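PDB 4NES: UDP-N-acetylglucosamine 2-epimerase from Methanocaldococcus jannaschii, which probably catalyses the reversible epimerization at C-2 of UDP-N-acetylglucosamine, giving UDP-N-acetylmannosamine, the activated donor of ManNAc residues. Local coordinates for residues A[88-94]-A[111-117]; A[2-8]-A[29-35]; A[142-148]-A[163-169]. All blocks are in the same frame, centred on the assembly; numbering follows the deposited sequence.

Overall arrangement
The three contacts are parallel strand pairs of one Rossmann-like sheet, and each closes a beta-alpha-beta unit. From the N terminus, contact 2 comes first, joining 2-8 to 29-35 after helix 10-23. Contact 1 follows, bringing 88-94 against 111-117 around helix 97-108, and contact 3 pairs 142-148 with 163-169 across helix 148-156. The loops run in series, neither nesting nor crossing. In the sheet, however, strand 3-7 lies beside 89-93, and strand 112-116 beside 142-145, which places contact 1 between the other two. Contact 2 thus builds one flank of the sheet and contact 3 reaches its edge strand 164-166; their centres are about 20 Å apart.

Contact 1. Residues A[88-94]-A[111-117]; sequences DVVVVQG and IDVAHVE
Strands 89-93 and 112-116 form a parallel pair of a beta-alpha-beta unit, with helix 97-108 as the crossover. Their backbones alternate as donor and acceptor: V90 N binds D112 O, A114 N returns to V90 O at 2.7 Å, and the ladder continues through V92 and V116 to G94 N on V116 O. At its start, a water bridges D88 O and D112 N.

V91 CG1 lies 3.8 Å from V116 CG2, while A114 CB touches both V89 CG1 and V91 CG2. V90 and V92 occupy the opposite face, where V90 CG2 meets I111 CG2 at 3.9 Å.

H115 has CG anti to the backbone N (chi1 -171°), which brings NE2 within 2.7 Å of G94 O, to which it donates. The bond is made in the carbonyl plane, on a lone pair, and lies almost in the ring plane; ND1 is held by D137, which fixes the ring's rotation. The amide plane of Q93 stands nearly perpendicular to the E117 carboxylate, and a water accepts from Q93 NE2 and donates to E117 OE1 at 2.8 Å. E117 OE2 forms a salt bridge with K15 and accepts a hydrogen bond from N169 ND2. Such a right-handed beta-alpha-beta unit is typical of the Rossmann-like N-terminal domain of the GT-B fold, where the E117 side chain lies about 7 Å from bound UDP.

Contact 2. Residues A[2-8]-A[29-35]; sequences KLSIILG and DWHIIHT
Parallel strand pairing joins 3-7 to 30-34 in the parallel sheet of the N-terminal domain, closing a beta-alpha-beta unit whose crossover is helix 10-23. Six backbone hydrogen bonds run from L3 N on D29 O to T35 N on L7 O. The link from I33 N to I5 O is short at 2.7 Å, whereas H31 N reaches L3 O at 3.3 Å.

L3, I5 and L7 share one face with W30, I32 and H34. I5 CD1 approaches W30 CE3 obliquely at 3.9 Å, L3 CD2 packs on W30 CB, and L7 CD2 touches I32 CG2 at 3.8 Å; helix 10-23 covers this side through L16 and I20. On the other face I6 and I33 lie alongside each other, I6 CG1 being 4.1 Å from I33 CD1, with helix 67-85 beyond. At the start of the pair the aliphatic chain of K2 runs beside the D29 carboxylate, but its NZ forms a salt bridge with E85.

H34 is held at both ring nitrogens, NE2 by D44 and ND1 by the backbone N of N36. A leucine in its place would probably leave D44 without this partner and deprive L7 of its flat packing surface. L7, with chi1 at 61°, sets CG between its backbone N and carbonyl carbon, and from there CD1 stands 3.5 Å from the H34 ring centroid, 2° off the normal, in a CH-pi contact.

Contact 3. Residues A[142-148]-A[163-169]; sequences YLFAPTE and KIFVVGN
Segments 142-148 and 163-169 run parallel, their strands 4.7 Å apart at closest approach, and four hydrogen bonds lead from L143 N on K163 O to V167 N on A145 O. Among them, A145 N meets F165 O at 2.8 Å.

Y142, F144 and F165 gather on one face. The F144 and F165 rings form an oblique pair with planes inclined at 35°, while F165 CE1 comes to the ring edge of Y142, 4.0 Å from its CD2. F144 CB rests against V167 CG2, and helix 353-363 covers this side through I357 and I360. Across the sheet, L143 CD1 lies 3.6 Å from K163 CB.

Past the strands, P146 CB packs on N169 CB at 3.8 Å, and a water donates to both F144 O and G168 O. T147 and N169 are N-caps, of helices 148-156 and 170-183; N169 OD1 accepts from I171 N. The side chains that meet along the strands are thus largely apolar, and polar groups take over where the strands end, where N169 links the N-terminus of helix 170-183 to E117, near the bound UDP.

Contact 1. Residues A[88-94]-A[111-117]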
loop_
_atom_site.group_PDB
_atom_site.type_symbol
_atom_site.label_atom_id
_atom_site.label_comp_id
_atom_site.label_asym_id
_atom_site.label_seq_id
_atom_site.Cartn_x
_atom_site.Cartn_y
_atom_site.Cartn_z
ATOM N N ASP A 88 -8.583 -19.044 0.995
ATOM C CA ASP A 88 -9.442 -17.967 1.468
ATOM C C ASP A 88 -8.807 -17.137 2.583
ATOM O O ASP A 88 -9.380 -16.143 3.012
ATOM C CB ASP A 88 -10.847 -18.441 1.827
ATOM C CG ASP A 88 -10.844 -19.584 2.802
ATOM O OD1 ASP A 88 -9.830 -19.797 3.485
ATOM O OD2 ASP A 88 -11.875 -20.280 2.887
ATOM N N VAL A 89 -7.623 -17.542 3.045
ATOM C CA VAL A 89 -6.812 -16.675 3.898
ATOM C C VAL A 89 -5.348 -16.743 3.465
ATOM O O VAL A 89 -4.835 -17.819 3.143
ATOM C CB VAL A 89 -6.902 -17.072 5.391
ATOM C CG1 VAL A 89 -6.075 -16.122 6.246
ATOM C CG2 VAL A 89 -8.344 -17.103 5.877
ATOM N N VAL A 90 -4.695 -15.581 3.440
ATOM C CA VAL A 90 -3.257 -15.471 3.234
ATOM C C VAL A 90 -2.616 -14.940 4.510
ATOM O O VAL A 90 -3.069 -13.940 5.079
ATOM C CB VAL A 90 -2.956 -14.551 2.030
ATOM C CG1 VAL A 90 -1.531 -13.993 2.076
ATOM C CG2 VAL A 90 -3.202 -15.297 0.729
ATOM N N VAL A 91 -1.565 -15.616 4.965
ATOM C CA VAL A 91 -0.838 -15.195 6.157
ATOM C C VAL A 91 0.514 -14.623 5.745
ATOM O O VAL A 91 1.259 -15.262 4.996
ATOM C CB VAL A 91 -0.617 -16.376 7.123
ATOM C CG1 VAL A 91 0.290 -15.974 8.263
ATOM C CG2 VAL A 91 -1.946 -16.864 7.685
ATOM N N VAL A 92 0.817 -13.412 6.221
ATOM C CA VAL A 92 2.128 -12.799 6.018
ATOM C C VAL A 92 2.645 -12.285 7.347
ATOM O O VAL A 92 1.865 -11.867 8.208
ATOM C CB VAL A 92 2.090 -11.658 4.986
ATOM C CG1 VAL A 92 1.894 -12.228 3.583
ATOM C CG2 VAL A 92 1.016 -10.635 5.343
ATOM N N GLN A 93 3.964 -12.318 7.514
ATOM C CA GLN A 93 4.577 -11.962 8.791
ATOM C C GLN A 93 5.549 -10.826 8.629
ATOM O O GLN A 93 6.526 -10.945 7.906
ATOM C CB GLN A 93 5.341 -13.160 9.381
ATOM C CG GLN A 93 5.874 -12.961 10.821
ATOM C CD GLN A 93 7.096 -12.056 10.918
ATOM O OE1 GLN A 93 8.076 -12.230 10.199
ATOM N NE2 GLN A 93 7.031 -11.082 11.808
ATOM N N GLY A 94 5.295 -9.737 9.335
ATOM C CA GLY A 94 6.288 -8.682 9.454
ATOM C C GLY A 94 6.196 -7.554 8.438
ATOM O O GLY A 94 5.128 -6.975 8.197
ATOM N N ILE A 111 -9.197 -11.807 -1.026
ATOM C CA ILE A 111 -8.796 -12.884 -0.125
ATOM C C ILE A 111 -8.363 -12.256 1.186
ATOM O O ILE A 111 -7.519 -11.356 1.197
ATOM C CB ILE A 111 -7.608 -13.680 -0.704
ATOM C CG1 ILE A 111 -8.011 -14.381 -2.003
ATOM C CG2 ILE A 111 -7.081 -14.700 0.321
ATOM C CD1 ILE A 111 -6.839 -14.973 -2.777
ATOM N N ASP A 112 -8.929 -12.719 2.295
ATOM C CA ASP A 112 -8.586 -12.173 3.610
ATOM C C ASP A 112 -7.091 -12.278 3.905
ATOM O O ASP A 112 -6.474 -13.333 3.709
ATOM C CB ASP A 112 -9.358 -12.888 4.723
ATOM C CG ASP A 112 -10.836 -12.535 4.745
ATOM O OD1 ASP A 112 -11.279 -11.667 3.965
ATOM O OD2 ASP A 112 -11.563 -13.138 5.564
ATOM N N VAL A 113 -6.520 -11.181 4.394
ATOM C CA VAL A 113 -5.115 -11.146 4.776
ATOM C C VAL A 113 -4.972 -11.163 6.295
ATOM O O VAL A 113 -5.599 -10.358 7.003
ATOM C CB VAL A 113 -4.437 -9.882 4.221
ATOM C CG1 VAL A 113 -3.007 -9.761 4.735
ATOM C CG2 VAL A 113 -4.477 -9.898 2.693
ATOM N N ALA A 114 -4.158 -12.088 6.793
ATOM C CA ALA A 114 -3.825 -12.130 8.211
ATOM C C ALA A 114 -2.383 -11.685 8.385
ATOM O O ALA A 114 -1.468 -12.309 7.853
ATOM C CB ALA A 114 -4.009 -13.537 8.754
ATOM N N HIS A 115 -2.187 -10.593 9.113
ATOM C CA HIS A 115 -0.868 -10.012 9.301
ATOM C C HIS A 115 -0.342 -10.326 10.690
ATOM O O HIS A 115 -0.866 -9.835 11.697
ATOM C CB HIS A 115 -0.913 -8.497 9.093
ATOM C CG HIS A 115 0.434 -7.862 9.058
ATOM N ND1 HIS A 115 0.627 -6.520 9.328
ATOM C CD2 HIS A 115 1.659 -8.360 8.761
ATOM C CE1 HIS A 115 1.907 -6.229 9.214
ATOM N NE2 HIS A 115 2.560 -7.333 8.873
ATOM N N VAL A 116 0.709 -11.137 10.724
ATOM C CA VAL A 116 1.369 -11.512 11.963
ATOM C C VAL A 116 2.421 -10.453 12.271
ATOM O O VAL A 116 3.212 -10.096 11.396
ATOM C CB VAL A 116 2.016 -12.898 11.818
ATOM C CG1 VAL A 116 2.746 -13.312 13.102
ATOM C CG2 VAL A 116 0.964 -13.939 11.442
ATOM N N GLU A 117 2.397 -9.936 13.497
ATOM C CA GLU A 117 3.260 -8.836 13.949
ATOM C C GLU A 117 2.786 -7.511 13.344
ATOM O O GLU A 117 3.536 -6.783 12.685
ATOM C CB GLU A 117 4.748 -9.111 13.693
ATOM C CG GLU A 117 5.686 -8.266 14.539
ATOM C CD GLU A 117 7.137 -8.468 14.156
ATOM O OE1 GLU A 117 7.575 -7.944 13.102
ATOM O OE2 GLU A 117 7.837 -9.164 14.913
HETATM O O HOH W 1 -11.133 -14.681 1.832
HETATM O O HOH W 2 9.512 -9.414 11.707
#

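Contact 2. Residues A[2-8]-A[29-35]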
loop_
_atom_site.group_PDB
_atom_site.type_symbol
_atom_site.label_atom_id
_atom_site.label_comp_id
_atom_site.label_asym_id
_atom_site.label_seq_id
_atom_site.Cartn_x
_atom_site.Cartn_y
_atom_site.Cartn_z
ATOM N N LYS A 2 -8.839 -23.140 3.016
ATOM C CA LYS A 2 -7.486 -23.273 2.524
ATOM C C LYS A 2 -6.697 -22.032 2.915
ATOM O O LYS A 2 -7.157 -20.896 2.736
ATOM C CB LYS A 2 -7.529 -23.418 1.004
ATOM C CG LYS A 2 -6.205 -23.703 0.340
ATOM C CD LYS A 2 -6.474 -24.003 -1.130
ATOM C CE LYS A 2 -5.221 -24.351 -1.895
ATOM N NZ LYS A 2 -5.571 -24.777 -3.283
ATOM N N LEU A 3 -5.491 -22.255 3.417
ATOM C CA LEU A 3 -4.646 -21.188 3.913
ATOM C C LEU A 3 -3.328 -21.200 3.151
ATOM O O LEU A 3 -2.725 -22.258 2.966
ATOM C CB LEU A 3 -4.395 -21.418 5.409
ATOM C CG LEU A 3 -3.561 -20.406 6.194
ATOM C CD1 LEU A 3 -4.036 -20.388 7.644
ATOM C CD2 LEU A 3 -2.085 -20.741 6.156
ATOM N N SER A 4 -2.872 -20.027 2.723
ATOM C CA SER A 4 -1.542 -19.903 2.127
ATOM C C SER A 4 -0.666 -19.024 3.005
ATOM O O SER A 4 -1.057 -17.911 3.361
ATOM C CB SER A 4 -1.612 -19.286 0.727
ATOM O OG SER A 4 -2.346 -20.106 -0.163
ATOM N N ILE A 5 0.513 -19.519 3.358
ATOM C CA ILE A 5 1.523 -18.698 4.014
ATOM C C ILE A 5 2.467 -18.195 2.941
ATOM O O ILE A 5 2.985 -18.984 2.152
ATOM C CB ILE A 5 2.341 -19.512 5.013
ATOM C CG1 ILE A 5 1.450 -20.017 6.143
ATOM C CG2 ILE A 5 3.464 -18.662 5.578
ATOM C CD1 ILE A 5 2.152 -20.994 7.082
ATOM N N ILE A 6 2.671 -16.882 2.883
ATOM C CA ILE A 6 3.618 -16.305 1.941
ATOM C C ILE A 6 4.788 -15.728 2.723
ATOM O O ILE A 6 4.587 -14.910 3.617
ATOM C CB ILE A 6 2.956 -15.195 1.109
ATOM C CG1 ILE A 6 1.727 -15.751 0.393
ATOM C CG2 ILE A 6 3.957 -14.581 0.120
ATOM C CD1 ILE A 6 0.992 -14.742 -0.456
ATOM N N LEU A 7 6.000 -16.173 2.397
ATOM C CA LEU A 7 7.201 -15.702 3.077
ATOM C C LEU A 7 8.350 -15.526 2.092
ATOM O O LEU A 7 8.321 -16.053 0.977
ATOM C CB LEU A 7 7.601 -16.670 4.203
ATOM C CG LEU A 7 7.948 -18.122 3.837
ATOM C CD1 LEU A 7 9.367 -18.268 3.294
ATOM C CD2 LEU A 7 7.753 -19.048 5.031
ATOM N N GLY A 8 9.374 -14.799 2.518
ATOM C CA GLY A 8 10.526 -14.597 1.662
ATOM C C GLY A 8 11.899 -14.624 2.310
ATOM O O GLY A 8 12.869 -14.913 1.629
ATOM N N ASP A 29 -6.025 -27.330 5.533
ATOM C CA ASP A 29 -5.306 -27.440 4.271
ATOM C C ASP A 29 -4.463 -26.176 4.084
ATOM O O ASP A 29 -4.999 -25.095 3.838
ATOM C CB ASP A 29 -6.318 -27.575 3.131
ATOM C CG ASP A 29 -5.666 -27.658 1.765
ATOM O OD1 ASP A 29 -4.480 -28.036 1.681
ATOM O OD2 ASP A 29 -6.363 -27.361 0.772
ATOM N N TRP A 30 -3.151 -26.319 4.200
ATOM C CA TRP A 30 -2.265 -25.166 4.105
ATOM C C TRP A 30 -0.968 -25.510 3.390
ATOM O O TRP A 30 -0.524 -26.661 3.387
ATOM C CB TRP A 30 -1.951 -24.637 5.503
ATOM C CG TRP A 30 -1.090 -25.573 6.290
ATOM C CD1 TRP A 30 -1.503 -26.651 7.025
ATOM C CD2 TRP A 30 0.328 -25.521 6.416
ATOM N NE1 TRP A 30 -0.425 -27.272 7.597
ATOM C CE2 TRP A 30 0.720 -26.598 7.239
ATOM C CE3 TRP A 30 1.319 -24.670 5.916
ATOM C CZ2 TRP A 30 2.050 -26.846 7.571
ATOM C CZ3 TRP A 30 2.640 -24.914 6.246
ATOM C CH2 TRP A 30 2.992 -25.992 7.066
ATOM N N HIS A 31 -0.351 -24.492 2.799
ATOM C CA HIS A 31 0.944 -24.653 2.162
ATOM C C HIS A 31 1.686 -23.334 2.178
ATOM O O HIS A 31 1.111 -22.296 2.525
ATOM C CB HIS A 31 0.803 -25.181 0.724
ATOM C CG HIS A 31 0.582 -26.664 0.642
ATOM N ND1 HIS A 31 -0.655 -27.224 0.456
ATOM C CD2 HIS A 31 1.459 -27.701 0.744
ATOM C CE1 HIS A 31 -0.546 -28.547 0.436
ATOM N NE2 HIS A 31 0.724 -28.854 0.611
ATOM N N ILE A 32 2.957 -23.385 1.796
ATOM C CA ILE A 32 3.826 -22.219 1.812
ATOM C C ILE A 32 4.148 -21.805 0.388
ATOM O O ILE A 32 4.518 -22.634 -0.461
ATOM C CB ILE A 32 5.151 -22.516 2.543
ATOM C CG1 ILE A 32 4.883 -22.924 3.995
ATOM C CG2 ILE A 32 6.099 -21.322 2.462
ATOM C CD1 ILE A 32 6.116 -23.456 4.713
ATOM N N ILE A 33 4.005 -20.508 0.137
ATOM C CA ILE A 33 4.514 -19.870 -1.067
ATOM C C ILE A 33 5.757 -19.079 -0.666
ATOM O O ILE A 33 5.691 -18.153 0.148
ATOM C CB ILE A 33 3.484 -18.901 -1.679
ATOM C CG1 ILE A 33 2.190 -19.634 -2.062
ATOM C CG2 ILE A 33 4.089 -18.175 -2.883
ATOM C CD1 ILE A 33 1.057 -18.681 -2.417
ATOM N N HIS A 34 6.899 -19.459 -1.227
ATOM C CA HIS A 34 8.168 -18.805 -0.933
ATOM C C HIS A 34 8.516 -17.892 -2.116
ATOM O O HIS A 34 8.592 -18.356 -3.253
ATOM C CB HIS A 34 9.239 -19.888 -0.758
ATOM C CG HIS A 34 10.468 -19.453 -0.018
ATOM N ND1 HIS A 34 10.953 -18.156 -0.043
ATOM C CD2 HIS A 34 11.333 -20.153 0.749
ATOM C CE1 HIS A 34 12.046 -18.080 0.686
ATOM N NE2 HIS A 34 12.306 -19.283 1.181
ATOM N N THR A 35 8.709 -16.597 -1.869
ATOM C CA THR A 35 9.117 -15.704 -2.952
ATOM C C THR A 35 10.587 -15.880 -3.291
ATOM O O THR A 35 11.051 -15.412 -4.340
ATOM C CB THR A 35 8.911 -14.228 -2.594
ATOM O OG1 THR A 35 9.692 -13.932 -1.427
ATOM C CG2 THR A 35 7.443 -13.935 -2.336
#

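Contact 3. Residues A[142-148]-A[163-169]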
loop_
_atom_site.group_PDB
_atom_site.type_symbol
_atom_site.label_atom_id
_atom_site.label_comp_id
_atom_site.label_asym_id
_atom_site.label_seq_id
_atom_site.Cartn_x
_atom_site.Cartn_y
_atom_site.Cartn_z
ATOM N N TYR A 142 -7.157 -9.594 9.596
ATOM C CA TYR A 142 -6.778 -9.970 10.953
ATOM C C TYR A 142 -5.438 -9.319 11.235
ATOM O O TYR A 142 -4.488 -9.480 10.456
ATOM C CB TYR A 142 -6.623 -11.486 11.092
ATOM C CG TYR A 142 -7.854 -12.286 10.759
ATOM C CD1 TYR A 142 -8.138 -12.629 9.446
ATOM C CD2 TYR A 142 -8.716 -12.726 11.759
ATOM C CE1 TYR A 142 -9.250 -13.371 9.133
ATOM C CE2 TYR A 142 -9.841 -13.474 11.445
ATOM C CZ TYR A 142 -10.096 -13.791 10.131
ATOM O OH TYR A 142 -11.206 -14.535 9.797
ATOM N N LEU A 143 -5.350 -8.607 12.356
ATOM C CA LEU A 143 -4.126 -7.912 12.736
ATOM C C LEU A 143 -3.664 -8.495 14.051
ATOM O O LEU A 143 -4.273 -8.249 15.097
ATOM C CB LEU A 143 -4.366 -6.412 12.855
ATOM C CG LEU A 143 -4.640 -5.819 11.471
ATOM C CD1 LEU A 143 -6.112 -5.591 11.231
ATOM C CD2 LEU A 143 -3.856 -4.545 11.242
ATOM N N PHE A 144 -2.621 -9.308 13.982
ATOM C CA PHE A 144 -2.115 -9.987 15.163
ATOM C C PHE A 144 -1.014 -9.142 15.776
ATOM O O PHE A 144 0.147 -9.216 15.379
ATOM C CB PHE A 144 -1.648 -11.398 14.798
ATOM C CG PHE A 144 -2.763 -12.272 14.316
ATOM C CD1 PHE A 144 -3.787 -12.622 15.181
ATOM C CD2 PHE A 144 -2.819 -12.710 12.997
ATOM C CE1 PHE A 144 -4.836 -13.420 14.757
ATOM C CE2 PHE A 144 -3.860 -13.516 12.565
ATOM C CZ PHE A 144 -4.874 -13.867 13.443
ATOM N N ALA A 145 -1.409 -8.322 16.746
ATOM C CA ALA A 145 -0.521 -7.363 17.385
ATOM C C ALA A 145 0.239 -8.022 18.529
ATOM O O ALA A 145 -0.310 -8.857 19.255
ATOM C CB ALA A 145 -1.323 -6.170 17.891
ATOM N N PRO A 146 1.522 -7.679 18.692
ATOM C CA PRO A 146 2.269 -8.364 19.759
ATOM C C PRO A 146 2.022 -7.752 21.133
ATOM O O PRO A 146 2.191 -8.446 22.141
ATOM C CB PRO A 146 3.729 -8.165 19.345
ATOM C CG PRO A 146 3.700 -6.878 18.559
ATOM C CD PRO A 146 2.403 -6.915 17.795
ATOM N N THR A 147 1.620 -6.487 21.182
ATOM C CA THR A 147 1.468 -5.766 22.440
ATOM C C THR A 147 0.310 -4.783 22.371
ATOM O O THR A 147 -0.202 -4.470 21.291
ATOM C CB THR A 147 2.708 -4.907 22.756
ATOM O OG1 THR A 147 2.858 -3.909 21.736
ATOM C CG2 THR A 147 3.970 -5.741 22.834
ATOM N N GLU A 148 -0.066 -4.255 23.529
ATOM C CA GLU A 148 -1.086 -3.221 23.593
ATOM C C GLU A 148 -0.647 -1.923 22.919
ATOM O O GLU A 148 -1.481 -1.221 22.357
ATOM C CB GLU A 148 -1.505 -2.969 25.042
ATOM C CG GLU A 148 -2.136 -4.186 25.715
ATOM C CD GLU A 148 -3.518 -4.536 25.175
ATOM O OE1 GLU A 148 -4.121 -3.718 24.449
ATOM O OE2 GLU A 148 -4.010 -5.631 25.501
ATOM N N LYS A 163 -10.892 -6.234 14.304
ATOM C CA LYS A 163 -9.868 -6.855 13.469
ATOM C C LYS A 163 -8.576 -7.137 14.237
ATOM O O LYS A 163 -7.701 -7.851 13.743
ATOM C CB LYS A 163 -9.505 -5.936 12.306
ATOM C CG LYS A 163 -10.548 -5.744 11.215
ATOM C CD LYS A 163 -9.934 -4.878 10.115
ATOM C CE LYS A 163 -10.701 -4.948 8.809
ATOM N NZ LYS A 163 -12.113 -4.507 8.940
ATOM N N ILE A 164 -8.450 -6.552 15.422
ATOM C CA ILE A 164 -7.183 -6.550 16.156
ATOM C C ILE A 164 -7.188 -7.549 17.305
ATOM O O ILE A 164 -8.106 -7.560 18.129
ATOM C CB ILE A 164 -6.881 -5.151 16.728
ATOM C CG1 ILE A 164 -6.980 -4.090 15.636
ATOM C CG2 ILE A 164 -5.490 -5.119 17.357
ATOM C CD1 ILE A 164 -6.967 -2.680 16.200
ATOM N N PHE A 165 -6.154 -8.383 17.350
ATOM C CA PHE A 165 -5.978 -9.365 18.413
ATOM C C PHE A 165 -4.583 -9.204 18.975
ATOM O O PHE A 165 -3.608 -9.317 18.230
ATOM C CB PHE A 165 -6.145 -10.781 17.847
ATOM C CG PHE A 165 -7.472 -11.011 17.193
ATOM C CD1 PHE A 165 -7.683 -10.665 15.861
ATOM C CD2 PHE A 165 -8.520 -11.548 17.920
ATOM C CE1 PHE A 165 -8.935 -10.869 15.267
ATOM C CE2 PHE A 165 -9.761 -11.759 17.333
ATOM C CZ PHE A 165 -9.964 -11.420 16.015
ATOM N N VAL A 166 -4.472 -8.935 20.278
ATOM C CA VAL A 166 -3.163 -8.846 20.916
ATOM C C VAL A 166 -2.791 -10.240 21.383
ATOM O O VAL A 166 -3.362 -10.753 22.350
ATOM C CB VAL A 166 -3.179 -7.873 22.099
ATOM C CG1 VAL A 166 -1.792 -7.799 22.734
ATOM C CG2 VAL A 166 -3.639 -6.487 21.638
ATOM N N VAL A 167 -1.859 -10.860 20.666
ATOM C CA VAL A 167 -1.563 -12.279 20.852
ATOM C C VAL A 167 -0.146 -12.561 21.340
ATOM O O VAL A 167 0.208 -13.717 21.575
ATOM C CB VAL A 167 -1.796 -13.093 19.552
ATOM C CG1 VAL A 167 -3.261 -13.045 19.113
ATOM C CG2 VAL A 167 -0.874 -12.611 18.423
ATOM N N GLY A 168 0.653 -11.512 21.522
ATOM C CA GLY A 168 2.068 -11.658 21.820
ATOM C C GLY A 168 2.845 -11.790 20.527
ATOM O O GLY A 168 2.259 -11.820 19.445
ATOM N N ASN A 169 4.169 -11.851 20.634
ATOM C CA ASN A 169 5.007 -12.042 19.461
ATOM C C ASN A 169 5.446 -13.492 19.360
ATOM O O ASN A 169 5.949 -14.055 20.335
ATOM C CB ASN A 169 6.216 -11.096 19.498
ATOM C CG ASN A 169 6.885 -10.947 18.141
ATOM O OD1 ASN A 169 7.225 -11.926 17.479
ATOM N ND2 ASN A 169 7.038 -9.701 17.695
HETATM O O HOH W 3 2.322 -10.419 16.990
#